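Local atomic coordinates of glutamine cyclotransferase (Tannerella forsythia, PDB entry 6QRO), a protein that probably converts the N-terminal glutamine of peptides into pyroglutamate, using one zinc ion held in a globular alpha/beta-hydrolase fold. Residues E39-F44 and A58-G63; R47-E52 and F163-Y168; F107-S112 and A132-S137; D111-A116 and Y286-N291. All coordinates share one frame; numbering follows the deposited sequence.

Contact 1: residues E39-F44 and A58-G63; sequences ERQVAF and ADYLAG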
loop_
_atom_site.group_PDB
_atom_site.type_symbol
_atom_site.label_atom_id
_atom_site.label_comp_id
_atom_site.label_asym_id
_atom_site.label_seq_id
_atom_site.Cartn_x
_atom_site.Cartn_y
_atom_site.Cartn_z
ATOM N N GLU A 39 -5.620 11.910 5.694
ATOM C CA GLU A 39 -5.894 13.323 5.457
ATOM C C GLU A 39 -4.610 14.130 5.504
ATOM O O GLU A 39 -4.440 15.086 4.736
ATOM C CB GLU A 39 -6.890 13.827 6.513
ATOM C CG GLU A 39 -7.644 15.149 6.235
ATOM C CD GLU A 39 -6.854 16.415 6.538
ATOM O OE1 GLU A 39 -5.863 16.389 7.298
ATOM O OE2 GLU A 39 -7.240 17.460 5.998
ATOM N N ARG A 40 -3.684 13.751 6.388
ATOM C CA ARG A 40 -2.449 14.509 6.525
ATOM C C ARG A 40 -1.590 14.380 5.281
ATOM O O ARG A 40 -1.045 15.374 4.800
ATOM C CB ARG A 40 -1.657 14.053 7.763
ATOM C CG ARG A 40 -2.268 14.429 9.119
ATOM C CD ARG A 40 -1.999 15.875 9.538
ATOM N NE ARG A 40 -0.639 16.349 9.288
ATOM C CZ ARG A 40 0.315 16.435 10.221
ATOM N NH1 ARG A 40 1.524 16.910 9.917
ATOM N NH2 ARG A 40 0.061 16.067 11.476
ATOM N N GLN A 41 -1.462 13.160 4.750
ATOM C CA GLN A 41 -0.709 12.940 3.518
ATOM C C GLN A 41 -1.298 13.741 2.363
ATOM O O GLN A 41 -0.610 14.551 1.736
ATOM C CB GLN A 41 -0.716 11.455 3.176
ATOM C CG GLN A 41 -0.067 10.537 4.195
ATOM C CD GLN A 41 -0.353 9.077 3.887
ATOM O OE1 GLN A 41 0.142 8.541 2.894
ATOM N NE2 GLN A 41 -1.155 8.424 4.738
ATOM N N VAL A 42 -2.589 13.528 2.081
ATOM C CA VAL A 42 -3.272 14.192 0.976
ATOM C C VAL A 42 -3.231 15.706 1.159
ATOM O O VAL A 42 -3.267 16.453 0.179
ATOM C CB VAL A 42 -4.722 13.655 0.846
ATOM C CG1 VAL A 42 -5.535 14.456 -0.160
ATOM C CG2 VAL A 42 -4.731 12.204 0.459
ATOM N N ALA A 43 -3.182 16.185 2.411
ATOM C CA ALA A 43 -3.156 17.622 2.672
ATOM C C ALA A 43 -1.875 18.278 2.189
ATOM O O ALA A 43 -1.850 19.503 2.011
ATOM C CB ALA A 43 -3.326 17.909 4.168
ATOM N N PHE A 44 -0.818 17.494 1.963
ATOM C CA PHE A 44 0.402 18.024 1.357
ATOM C C PHE A 44 0.205 18.435 -0.100
ATOM O O PHE A 44 1.038 19.160 -0.642
ATOM C CB PHE A 44 1.532 16.993 1.433
ATOM C CG PHE A 44 2.118 16.825 2.812
ATOM C CD1 PHE A 44 2.871 17.836 3.382
ATOM C CD2 PHE A 44 1.916 15.656 3.534
ATOM C CE1 PHE A 44 3.422 17.683 4.646
ATOM C CE2 PHE A 44 2.466 15.497 4.806
ATOM C CZ PHE A 44 3.217 16.513 5.358
ATOM N N ALA A 58 7.465 12.587 2.500
ATOM C CA ALA A 58 8.506 11.628 2.873
ATOM C C ALA A 58 9.003 11.852 4.302
ATOM O O ALA A 58 9.146 10.896 5.075
ATOM C CB ALA A 58 9.667 11.716 1.887
ATOM N N ASP A 59 9.319 13.104 4.661
ATOM C CA ASP A 59 9.700 13.388 6.046
ATOM C C ASP A 59 8.591 13.007 6.999
ATOM O O ASP A 59 8.838 12.406 8.049
ATOM C CB ASP A 59 10.058 14.866 6.261
ATOM C CG ASP A 59 11.436 15.210 5.785
ATOM O OD1 ASP A 59 12.263 14.297 5.650
ATOM O OD2 ASP A 59 11.722 16.403 5.584
ATOM N N TYR A 60 7.354 13.329 6.634
ATOM C CA TYR A 60 6.235 13.094 7.528
ATOM C C TYR A 60 6.054 11.603 7.792
ATOM O O TYR A 60 5.938 11.175 8.949
ATOM C CB TYR A 60 4.978 13.719 6.930
ATOM C CG TYR A 60 3.753 13.381 7.690
ATOM C CD1 TYR A 60 3.524 13.939 8.944
ATOM C CD2 TYR A 60 2.805 12.520 7.163
ATOM C CE1 TYR A 60 2.397 13.633 9.652
ATOM C CE2 TYR A 60 1.665 12.211 7.873
ATOM C CZ TYR A 60 1.474 12.766 9.114
ATOM O OH TYR A 60 0.344 12.461 9.819
ATOM N N LEU A 61 6.088 10.789 6.734
ATOM C CA LEU A 61 5.878 9.355 6.895
ATOM C C LEU A 61 6.982 8.706 7.725
ATOM O O LEU A 61 6.704 7.985 8.686
ATOM C CB LEU A 61 5.808 8.703 5.522
ATOM C CG LEU A 61 4.571 9.101 4.726
ATOM C CD1 LEU A 61 4.624 8.422 3.365
ATOM C CD2 LEU A 61 3.344 8.685 5.512
ATOM N N ALA A 62 8.248 8.971 7.383
ATOM C CA ALA A 62 9.357 8.403 8.145
ATOM C C ALA A 62 9.370 8.905 9.589
ATOM O O ALA A 62 9.622 8.131 10.523
ATOM C CB ALA A 62 10.671 8.718 7.446
ATOM N N GLY A 63 9.088 10.192 9.790
ATOM C CA GLY A 63 9.061 10.732 11.138
ATOM C C GLY A 63 8.051 10.032 12.021
ATOM O O GLY A 63 8.351 9.691 13.167
#

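Contact 2: residues R47-E52 and F163-Y168; sequences RVPNTE and FDAEDY. With ZN (zinc ion), chain E.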
loop_
_atom_site.group_PDB
_atom_site.type_symbol
_atom_site.label_atom_id
_atom_site.label_comp_id
_atom_site.label_asym_id
_atom_site.label_seq_id
_atom_site.Cartn_x
_atom_site.Cartn_y
_atom_site.Cartn_z
ATOM N N ARG A 47 1.303 13.399 -3.871
ATOM C CA ARG A 47 2.634 12.859 -3.601
ATOM C C ARG A 47 3.268 12.350 -4.905
ATOM O O ARG A 47 3.484 11.151 -5.118
ATOM C CB ARG A 47 2.565 11.772 -2.526
ATOM C CG ARG A 47 2.462 12.314 -1.067
ATOM C CD ARG A 47 1.064 12.824 -0.718
ATOM N NE ARG A 47 0.069 11.753 -0.814
ATOM C CZ ARG A 47 -1.150 11.915 -1.315
ATOM N NH1 ARG A 47 -1.986 10.882 -1.370
ATOM N NH2 ARG A 47 -1.526 13.098 -1.794
ATOM N N VAL A 48 3.517 13.293 -5.813
ATOM C CA VAL A 48 4.162 12.993 -7.098
ATOM C C VAL A 48 5.680 13.016 -6.922
ATOM O O VAL A 48 6.222 13.995 -6.387
ATOM C CB VAL A 48 3.741 13.994 -8.190
ATOM C CG1 VAL A 48 4.496 13.718 -9.486
ATOM C CG2 VAL A 48 2.254 13.933 -8.429
ATOM N N PRO A 49 6.398 11.964 -7.325
ATOM C CA PRO A 49 7.861 11.987 -7.226
ATOM C C PRO A 49 8.471 13.205 -7.924
ATOM O O PRO A 49 8.070 13.580 -9.031
ATOM C CB PRO A 49 8.268 10.670 -7.890
ATOM C CG PRO A 49 7.103 9.767 -7.609
ATOM C CD PRO A 49 5.893 10.631 -7.698
ATOM N N ASN A 50 9.459 13.811 -7.259
ATOM C CA ASN A 50 10.176 15.021 -7.694
ATOM C C ASN A 50 9.400 16.307 -7.434
ATOM O O ASN A 50 9.641 17.299 -8.128
ATOM C CB ASN A 50 10.618 14.995 -9.168
ATOM C CG ASN A 50 11.677 13.933 -9.450
ATOM O OD1 ASN A 50 12.247 13.359 -8.530
ATOM N ND2 ASN A 50 11.965 13.697 -10.729
ATOM N N THR A 51 8.395 16.306 -6.557
ATOM C CA THR A 51 7.748 17.541 -6.135
ATOM C C THR A 51 8.076 17.807 -4.674
ATOM O O THR A 51 8.481 16.907 -3.938
ATOM C CB THR A 51 6.223 17.495 -6.308
ATOM O OG1 THR A 51 5.663 16.466 -5.475
ATOM C CG2 THR A 51 5.863 17.246 -7.757
ATOM N N GLU A 52 7.869 19.053 -4.246
ATOM C CA GLU A 52 8.111 19.389 -2.844
ATOM C C GLU A 52 7.095 18.706 -1.927
ATOM O O GLU A 52 7.443 18.295 -0.818
ATOM C CB GLU A 52 8.105 20.908 -2.654
ATOM C CG GLU A 52 8.590 21.397 -1.278
ATOM C CD GLU A 52 9.989 20.891 -0.866
ATOM O OE1 GLU A 52 10.299 20.935 0.347
ATOM O OE2 GLU A 52 10.785 20.460 -1.731
ATOM N N PHE A 163 6.316 1.952 -0.251
ATOM C CA PHE A 163 7.014 1.962 -1.535
ATOM C C PHE A 163 6.694 3.204 -2.368
ATOM O O PHE A 163 5.529 3.581 -2.541
ATOM C CB PHE A 163 6.689 0.694 -2.327
ATOM C CG PHE A 163 7.382 -0.524 -1.797
ATOM C CD1 PHE A 163 8.754 -0.511 -1.603
ATOM C CD2 PHE A 163 6.690 -1.682 -1.549
ATOM C CE1 PHE A 163 9.416 -1.614 -1.140
ATOM C CE2 PHE A 163 7.347 -2.804 -1.075
ATOM C CZ PHE A 163 8.719 -2.765 -0.869
ATOM N N ASP A 164 7.736 3.803 -2.919
ATOM C CA ASP A 164 7.627 4.978 -3.767
ATOM C C ASP A 164 7.469 4.585 -5.236
ATOM O O ASP A 164 7.726 3.443 -5.634
ATOM C CB ASP A 164 8.867 5.861 -3.596
ATOM C CG ASP A 164 8.602 7.318 -3.912
ATOM O OD1 ASP A 164 7.513 7.639 -4.442
ATOM O OD2 ASP A 164 9.503 8.135 -3.637
ATOM N N ALA A 165 7.022 5.559 -6.033
ATOM C CA ALA A 165 7.067 5.482 -7.498
ATOM C C ALA A 165 6.391 4.215 -8.015
ATOM O O ALA A 165 6.826 3.620 -9.006
ATOM C CB ALA A 165 8.508 5.590 -8.013
ATOM N N GLU A 166 5.329 3.793 -7.324
ATOM C CA GLU A 166 4.527 2.655 -7.749
ATOM C C GLU A 166 3.557 3.018 -8.859
ATOM O O GLU A 166 3.260 2.170 -9.708
ATOM C CB GLU A 166 3.745 2.121 -6.553
ATOM C CG GLU A 166 2.748 0.995 -6.805
ATOM C CD GLU A 166 1.312 1.514 -7.069
ATOM O OE1 GLU A 166 1.128 2.748 -7.126
ATOM O OE2 GLU A 166 0.367 0.702 -7.187
ATOM N N ASP A 167 3.058 4.260 -8.861
ATOM C CA ASP A 167 1.888 4.665 -9.631
ATOM C C ASP A 167 2.235 5.639 -10.754
ATOM O O ASP A 167 1.402 6.464 -11.143
ATOM C CB ASP A 167 0.842 5.292 -8.709
ATOM C CG ASP A 167 -0.540 4.751 -8.962
ATOM O OD1 ASP A 167 -0.666 3.802 -9.749
ATOM O OD2 ASP A 167 -1.497 5.232 -8.365
ATOM N N TYR A 168 3.449 5.532 -11.301
ATOM C CA TYR A 168 3.957 6.396 -12.363
ATOM C C TYR A 168 4.023 5.639 -13.680
ATOM O O TYR A 168 4.848 5.941 -14.535
ATOM C CB TYR A 168 5.348 6.915 -11.995
ATOM C CG TYR A 168 5.755 8.313 -12.439
ATOM C CD1 TYR A 168 6.033 8.591 -13.789
ATOM C CD2 TYR A 168 6.000 9.314 -11.507
ATOM C CE1 TYR A 168 6.455 9.849 -14.192
ATOM C CE2 TYR A 168 6.444 10.575 -11.900
ATOM C CZ TYR A 168 6.674 10.839 -13.245
ATOM O OH TYR A 168 7.111 12.097 -13.646
HETATM ZN ZN ZN E . -2.849 3.853 -8.968
HETATM O O HOH W 1 7.606 14.093 -11.600
HETATM O O HOH W 2 -3.592 2.291 -9.281
#

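Contact 3: residues F107-S112 and A132-S137; sequences FAHWDS and ADDGGS. With ZN (zinc ion), chain E.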
loop_
_atom_site.group_PDB
_atom_site.type_symbol
_atom_site.label_atom_id
_atom_site.label_comp_id
_atom_site.label_asym_id
_atom_site.label_seq_id
_atom_site.Cartn_x
_atom_site.Cartn_y
_atom_site.Cartn_z
ATOM N N PHE A 107 3.127 -3.705 3.751
ATOM C CA PHE A 107 3.563 -2.687 2.812
ATOM C C PHE A 107 2.406 -2.068 2.042
ATOM O O PHE A 107 1.293 -2.588 2.000
ATOM C CB PHE A 107 4.654 -3.230 1.858
ATOM C CG PHE A 107 4.303 -4.518 1.133
ATOM C CD1 PHE A 107 4.095 -5.693 1.815
ATOM C CD2 PHE A 107 4.322 -4.559 -0.250
ATOM C CE1 PHE A 107 3.834 -6.857 1.146
ATOM C CE2 PHE A 107 4.073 -5.729 -0.933
ATOM C CZ PHE A 107 3.820 -6.878 -0.231
ATOM N N ALA A 108 2.696 -0.906 1.471
ATOM C CA ALA A 108 1.767 -0.113 0.682
ATOM C C ALA A 108 2.586 0.917 -0.074
ATOM O O ALA A 108 3.716 1.228 0.302
ATOM C CB ALA A 108 0.696 0.571 1.531
ATOM N N HIS A 109 2.012 1.435 -1.147
ATOM C CA HIS A 109 2.661 2.513 -1.869
ATOM C C HIS A 109 2.143 3.865 -1.393
ATOM O O HIS A 109 0.992 4.001 -0.972
ATOM C CB HIS A 109 2.486 2.355 -3.382
ATOM C CG HIS A 109 1.284 3.042 -3.957
ATOM N ND1 HIS A 109 1.297 4.363 -4.345
ATOM C CD2 HIS A 109 0.052 2.569 -4.269
ATOM C CE1 HIS A 109 0.120 4.678 -4.857
ATOM N NE2 HIS A 109 -0.657 3.609 -4.812
ATOM N N TRP A 110 3.039 4.857 -1.396
ATOM C CA TRP A 110 2.708 6.153 -0.852
ATOM C C TRP A 110 2.742 7.287 -1.864
ATOM O O TRP A 110 2.190 8.353 -1.575
ATOM C CB TRP A 110 3.648 6.491 0.316
ATOM C CG TRP A 110 5.071 6.871 -0.008
ATOM C CD1 TRP A 110 6.130 6.038 -0.190
ATOM C CD2 TRP A 110 5.591 8.207 -0.086
ATOM N NE1 TRP A 110 7.279 6.774 -0.413
ATOM C CE2 TRP A 110 6.972 8.105 -0.341
ATOM C CE3 TRP A 110 5.016 9.478 0.028
ATOM C CZ2 TRP A 110 7.789 9.224 -0.480
ATOM C CZ3 TRP A 110 5.836 10.593 -0.102
ATOM C CH2 TRP A 110 7.203 10.456 -0.356
ATOM N N ASP A 111 3.313 7.082 -3.049
ATOM C CA ASP A 111 3.296 8.124 -4.072
ATOM C C ASP A 111 1.899 8.281 -4.674
ATOM O O ASP A 111 1.057 7.378 -4.629
ATOM C CB ASP A 111 4.290 7.807 -5.195
ATOM C CG ASP A 111 3.988 6.495 -5.903
ATOM O OD1 ASP A 111 3.872 5.453 -5.230
ATOM O OD2 ASP A 111 3.850 6.510 -7.149
ATOM N N SER A 112 1.673 9.444 -5.285
ATOM C CA SER A 112 0.464 9.708 -6.056
ATOM C C SER A 112 0.783 9.778 -7.543
ATOM O O SER A 112 1.824 10.315 -7.946
ATOM C CB SER A 112 -0.217 10.996 -5.607
ATOM O OG SER A 112 -0.481 10.905 -4.238
ATOM N N ALA A 132 -5.944 9.827 -2.574
ATOM C CA ALA A 132 -6.389 9.587 -1.206
ATOM C C ALA A 132 -6.581 8.098 -0.957
ATOM O O ALA A 132 -6.090 7.547 0.030
ATOM C CB ALA A 132 -7.684 10.355 -0.933
ATOM N N ASP A 133 -7.298 7.429 -1.840
ATOM C CA ASP A 133 -7.438 5.994 -1.680
ATOM C C ASP A 133 -6.288 5.243 -2.338
ATOM O O ASP A 133 -5.784 4.253 -1.796
ATOM C CB ASP A 133 -8.779 5.561 -2.249
ATOM C CG ASP A 133 -9.116 4.167 -1.890
ATOM O OD1 ASP A 133 -8.833 3.772 -0.732
ATOM O OD2 ASP A 133 -9.686 3.474 -2.763
ATOM N N ASP A 134 -5.843 5.730 -3.490
ATOM C CA ASP A 134 -4.778 5.094 -4.265
ATOM C C ASP A 134 -3.440 5.696 -3.815
ATOM O O ASP A 134 -2.897 6.639 -4.395
ATOM C CB ASP A 134 -5.093 5.270 -5.752
ATOM C CG ASP A 134 -4.097 4.615 -6.669
ATOM O OD1 ASP A 134 -3.183 3.930 -6.169
ATOM O OD2 ASP A 134 -4.289 4.743 -7.908
ATOM N N GLY A 135 -2.904 5.124 -2.734
ATOM C CA GLY A 135 -1.754 5.686 -2.055
ATOM C C GLY A 135 -2.000 6.005 -0.592
ATOM O O GLY A 135 -1.353 5.429 0.282
ATOM N N GLY A 136 -2.931 6.923 -0.313
ATOM C CA GLY A 136 -3.132 7.397 1.053
ATOM C C GLY A 136 -3.706 6.368 2.009
ATOM O O GLY A 136 -3.284 6.277 3.163
ATOM N N SER A 137 -4.690 5.594 1.559
ATOM C CA SER A 137 -5.390 4.697 2.473
ATOM C C SER A 137 -4.456 3.624 3.035
ATOM O O SER A 137 -4.415 3.399 4.251
ATOM C CB SER A 137 -6.619 4.104 1.776
ATOM O OG SER A 137 -6.273 3.244 0.708
HETATM ZN ZN ZN E . -2.849 3.853 -8.968
HETATM O O HOH W 2 -3.592 2.291 -9.281
#

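Contact 4: residues D111-A116 and Y286-N291; sequences DSRPYA and YWHTQN. With ZN (zinc ion), chain E.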
loop_
_atom_site.group_PDB
_atom_site.type_symbol
_atom_site.label_atom_id
_atom_site.label_comp_id
_atom_site.label_asym_id
_atom_site.label_seq_id
_atom_site.Cartn_x
_atom_site.Cartn_y
_atom_site.Cartn_z
ATOM N N ASP A 111 3.313 7.082 -3.049
ATOM C CA ASP A 111 3.296 8.124 -4.072
ATOM C C ASP A 111 1.899 8.281 -4.674
ATOM O O ASP A 111 1.057 7.378 -4.629
ATOM C CB ASP A 111 4.290 7.807 -5.195
ATOM C CG ASP A 111 3.988 6.495 -5.903
ATOM O OD1 ASP A 111 3.872 5.453 -5.230
ATOM O OD2 ASP A 111 3.850 6.510 -7.149
ATOM N N SER A 112 1.673 9.444 -5.285
ATOM C CA SER A 112 0.464 9.708 -6.056
ATOM C C SER A 112 0.783 9.778 -7.543
ATOM O O SER A 112 1.824 10.315 -7.946
ATOM C CB SER A 112 -0.217 10.996 -5.607
ATOM O OG SER A 112 -0.481 10.905 -4.238
ATOM N N ARG A 113 -0.133 9.248 -8.343
ATOM C CA ARG A 113 0.047 9.189 -9.786
ATOM C C ARG A 113 0.150 10.583 -10.390
ATOM O O ARG A 113 -0.633 11.476 -10.039
ATOM C CB ARG A 113 -1.122 8.447 -10.429
ATOM C CG ARG A 113 -1.051 8.408 -11.933
ATOM C CD ARG A 113 -1.719 7.164 -12.404
ATOM N NE ARG A 113 -1.719 6.971 -13.847
ATOM C CZ ARG A 113 -0.632 6.669 -14.554
ATOM N NH1 ARG A 113 0.556 6.590 -13.955
ATOM N NH2 ARG A 113 -0.720 6.487 -15.864
ATOM N N PRO A 114 1.100 10.808 -11.304
ATOM C CA PRO A 114 1.189 12.115 -11.964
ATOM C C PRO A 114 0.093 12.374 -12.994
ATOM O O PRO A 114 0.038 13.492 -13.523
ATOM C CB PRO A 114 2.570 12.069 -12.621
ATOM C CG PRO A 114 2.805 10.604 -12.872
ATOM C CD PRO A 114 2.215 9.915 -11.697
ATOM N N TYR A 115 -0.760 11.398 -13.316
ATOM C CA TYR A 115 -1.755 11.570 -14.370
ATOM C C TYR A 115 -3.140 11.162 -13.898
ATOM O O TYR A 115 -3.344 10.032 -13.449
ATOM C CB TYR A 115 -1.378 10.752 -15.615
ATOM C CG TYR A 115 0.071 10.873 -15.987
ATOM C CD1 TYR A 115 0.629 12.117 -16.259
ATOM C CD2 TYR A 115 0.891 9.751 -16.067
ATOM C CE1 TYR A 115 1.965 12.254 -16.597
ATOM C CE2 TYR A 115 2.246 9.877 -16.396
ATOM C CZ TYR A 115 2.774 11.131 -16.667
ATOM O OH TYR A 115 4.115 11.292 -17.006
ATOM N N ALA A 116 -4.112 12.047 -14.060
ATOM C CA ALA A 116 -5.502 11.642 -13.903
ATOM C C ALA A 116 -5.996 11.058 -15.230
ATOM O O ALA A 116 -7.004 11.460 -15.814
ATOM C CB ALA A 116 -6.344 12.821 -13.439
ATOM N N TYR A 286 -13.420 6.169 -9.264
ATOM C CA TYR A 286 -12.522 7.300 -9.048
ATOM C C TYR A 286 -11.079 6.999 -9.433
ATOM O O TYR A 286 -10.257 7.921 -9.424
ATOM C CB TYR A 286 -12.574 7.711 -7.564
ATOM C CG TYR A 286 -12.184 6.541 -6.681
ATOM C CD1 TYR A 286 -10.859 6.106 -6.592
ATOM C CD2 TYR A 286 -13.152 5.823 -5.998
ATOM C CE1 TYR A 286 -10.513 5.014 -5.835
ATOM C CE2 TYR A 286 -12.810 4.736 -5.231
ATOM C CZ TYR A 286 -11.485 4.336 -5.153
ATOM O OH TYR A 286 -11.134 3.243 -4.383
ATOM N N TRP A 287 -10.753 5.730 -9.702
ATOM C CA TRP A 287 -9.373 5.304 -9.907
ATOM C C TRP A 287 -8.739 6.071 -11.059
ATOM O O TRP A 287 -9.279 6.100 -12.174
ATOM C CB TRP A 287 -9.316 3.813 -10.213
ATOM C CG TRP A 287 -7.933 3.230 -10.320
ATOM C CD1 TRP A 287 -7.024 3.077 -9.317
ATOM C CD2 TRP A 287 -7.292 2.744 -11.516
ATOM N NE1 TRP A 287 -5.875 2.488 -9.798
ATOM C CE2 TRP A 287 -6.006 2.294 -11.148
ATOM C CE3 TRP A 287 -7.684 2.639 -12.856
ATOM C CZ2 TRP A 287 -5.115 1.736 -12.074
ATOM C CZ3 TRP A 287 -6.789 2.089 -13.771
ATOM C CH2 TRP A 287 -5.522 1.653 -13.373
ATOM N N HIS A 288 -7.588 6.685 -10.774
ATOM C CA HIS A 288 -6.823 7.503 -11.713
ATOM C C HIS A 288 -7.680 8.613 -12.313
ATOM O O HIS A 288 -7.521 9.004 -13.470
ATOM C CB HIS A 288 -6.171 6.630 -12.773
ATOM C CG HIS A 288 -5.087 5.764 -12.228
ATOM N ND1 HIS A 288 -4.227 5.041 -13.032
ATOM C CD2 HIS A 288 -4.693 5.533 -10.955
ATOM C CE1 HIS A 288 -3.373 4.375 -12.277
ATOM N NE2 HIS A 288 -3.636 4.655 -11.011
ATOM N N THR A 289 -8.610 9.119 -11.514
ATOM C CA THR A 289 -9.342 10.340 -11.788
ATOM C C THR A 289 -9.039 11.341 -10.685
ATOM O O THR A 289 -8.387 11.027 -9.680
ATOM C CB THR A 289 -10.859 10.101 -11.852
ATOM O OG1 THR A 289 -11.354 9.911 -10.525
ATOM C CG2 THR A 289 -11.195 8.891 -12.710
ATOM N N GLN A 290 -9.497 12.566 -10.886
ATOM C CA GLN A 290 -9.404 13.559 -9.829
ATOM C C GLN A 290 -10.559 13.457 -8.829
ATOM O O GLN A 290 -10.720 14.340 -7.980
ATOM C CB GLN A 290 -9.227 14.942 -10.450
ATOM C CG GLN A 290 -7.814 14.988 -11.029
ATOM C CD GLN A 290 -7.289 16.368 -11.308
ATOM O OE1 GLN A 290 -8.049 17.302 -11.529
ATOM N NE2 GLN A 290 -5.963 16.503 -11.311
ATOM N N ASN A 291 -11.382 12.412 -8.961
ATOM C CA ASN A 291 -12.397 12.019 -7.999
ATOM C C ASN A 291 -11.840 11.163 -6.864
ATOM O O ASN A 291 -12.591 10.779 -5.963
ATOM C CB ASN A 291 -13.501 11.247 -8.727
ATOM C CG ASN A 291 -14.234 12.098 -9.734
ATOM O OD1 ASN A 291 -14.261 13.316 -9.618
ATOM N ND2 ASN A 291 -14.789 11.468 -10.751
HETATM ZN ZN ZN E . -2.849 3.853 -8.968
HETATM O O HOH W 2 -3.592 2.291 -9.281
#

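Contact 1: residues E39-F44 and A58-G63
The helix pair 31-43 and 52-67 meets here through Tyr60, which reaches Arg40, Gln41 and Phe44. The short segments 39-43 and 58-63 run almost antiparallel, at 159°, with axes 10.7 Å apart at closest approach, a separation wide enough for a whole aromatic ring to stand between them. Tyr60 CG is anti to the backbone N (chi1 173°). The Tyr60 OH lies 3.3 Å from Arg40 CB. The bent Arg40 chain then folds back, placing its guanidinium with one face over Tyr60 CE1, which lies 3.4 Å from NH1; the two planes are 40° apart, well short of a parallel stack. Phe44 approaches the root of the same tyrosine, its CZ 3.7 Å from Tyr60 CB, with the ring centroids 5.6 Å apart and the planes inclined. Deeper in, the Gln41 side chain crosses that of Leu61 at about a right angle, its CD 4.1 Å from Leu61 CD2. Gln41 NE2 is engaged on the backbone O of Tyr37, and both side chains also rest on Val139 of helix 132-151. No hydrogen bond spans the two segments, which implies that their direct contact rests on van der Waals fit, mostly around Tyr60.

Contact 2: residues R47-E52 and F163-Y168
Pro49 and Tyr168 meet twice, once directly and once through a water, while no direct hydrogen bond joins their segments. The motif on one side is a type II beta turn, Val48 to Thr51, with Pro49 and Asn50 at its centre; the other side is the loop after strand 157-163, which brings Asp167 to the zinc ion. Pro49 CD lies at the edge of the Tyr168 ring, near its plane, 4.0 Å from CD2. The phenol OH is 2.9 Å from the bridging water, and that water donates to Pro49 O at 2.7 Å. Val48 CG1 adds a looser touch on Tyr168 CE2, and Pro49 CG reaches Ala165 CB at 4.4 Å. Nearby, Asp164 turns its OD2 to Gln90 N and His54 NE2, tying this loop to strand 86-96 and helix 52-67. Next door in sequence to Tyr168, Asp167 holds the zinc ion with both oxygens, OD1 at 2.3 Å and OD2 at 2.0 Å, so this packing lies one residue from the metal site. The turn itself is locked by two donors on one carbonyl: Val48 O accepts from Thr51 N and, in the carbonyl plane on a lone pair, from Thr51 OG1 at 2.7 Å.

Contact 3: residues F107-S112 and A132-S137
His109 and Gly135 form the tight half of this contact, and Trp110 the loose one, where strand 103-109 of the central sheet ends against the start of helix 132-151, a beta-loop-alpha connection of the M28 peptidase fold. Gly135 CA sits over one face of the imidazole, 3.8 Å from the centroid of the His109 ring in a CH-pi contact. The same CA lies 3.4 Å from His109 O, with the C-H directed at it. Gly135 has a positive phi (122°), and with these backbone angles a CB would be jammed against the carbonyl O of Asp134. At the ring edge, His109 NE2 donates to Asp134 OD1 at 2.9 Å, a fairly straight bond (160°) lying in the ring plane, with ring and carboxylate planes almost perpendicular. ND1 also donates, to Asp111 OD1 at 2.9 Å, but that bond is bent (139°) and tilted from the ring plane; together the two restrain the ring. Trp110, by contrast, points its CB away from the helix and comes no nearer than 4.3 Å, from its CA to Gly135 O. Toward the metal, where a water also binds, Asp134 keeps OD1 for the histidine and gives the zinc ion OD2 at 2.0 Å.

Contact 4: residues D111-A116 and Y286-N291
Arg113 and Ala116 are the residues of loop 111-116 that press hardest on 286-291, where a type II beta turn from Tyr286 to Thr289 presents the zinc ligand His288. At the start of the loop, Asp111 faces elsewhere, its OD2 accepting from Asp167 N, which couples this loop to another zinc ligand. Arg113 comes next. With CG anti to the backbone N (chi1 177°) and the chain extended to NE, it crosses the imidazole at about a right angle, and its CD stands over the middle of the His288 ring, 3.3 Å from the centroid and 13° off the normal. Trp287 CE2 lies 3.3 Å above the opposite face, so the ring is sandwiched. Arg113 NE and His288 ND1 are also 3.3 Å apart, but both are donors and no bond forms; the guanidinium instead makes a salt bridge from NH2 to Asp117 and gives NH1 to Asp167 O. Tyr115 CD2 lies 3.5 Å above one face of the Arg113 guanidinium. At Ala116 the backbones close in: its C is 3.1 Å from His288 O, and its CB meets Gln290 CG at 3.6 Å. The turn is held by Thr289 N on Tyr286 O at 2.9 Å, and from it His288 NE2 reaches the zinc ion at 2.3 Å.

In the fold
Contact 3 lies deepest, its centre about 5 Å from that of the chain, whereas the centres of contacts 1, 2 and 4 are 13 to 15 Å out. Contacts 2 and 4 are nevertheless buried; contact 1, between two helices, is partly exposed. Contacts 2, 3 and 4 each contribute one ligand to the same zinc ion, Asp167, Asp134 and His288, and contacts 3 and 4 share Asp111 and Ser112. Contact 1 has no part in the metal site, but its Leu61 packs on Trp110 of contact 3. Their chemistry differs: a direct hydrogen bond crosses contact 3, a water spans contact 2, a CH-pi contact of an arginine on a zinc-bound histidine marks contact 4, and contact 1 relies on aromatic packing.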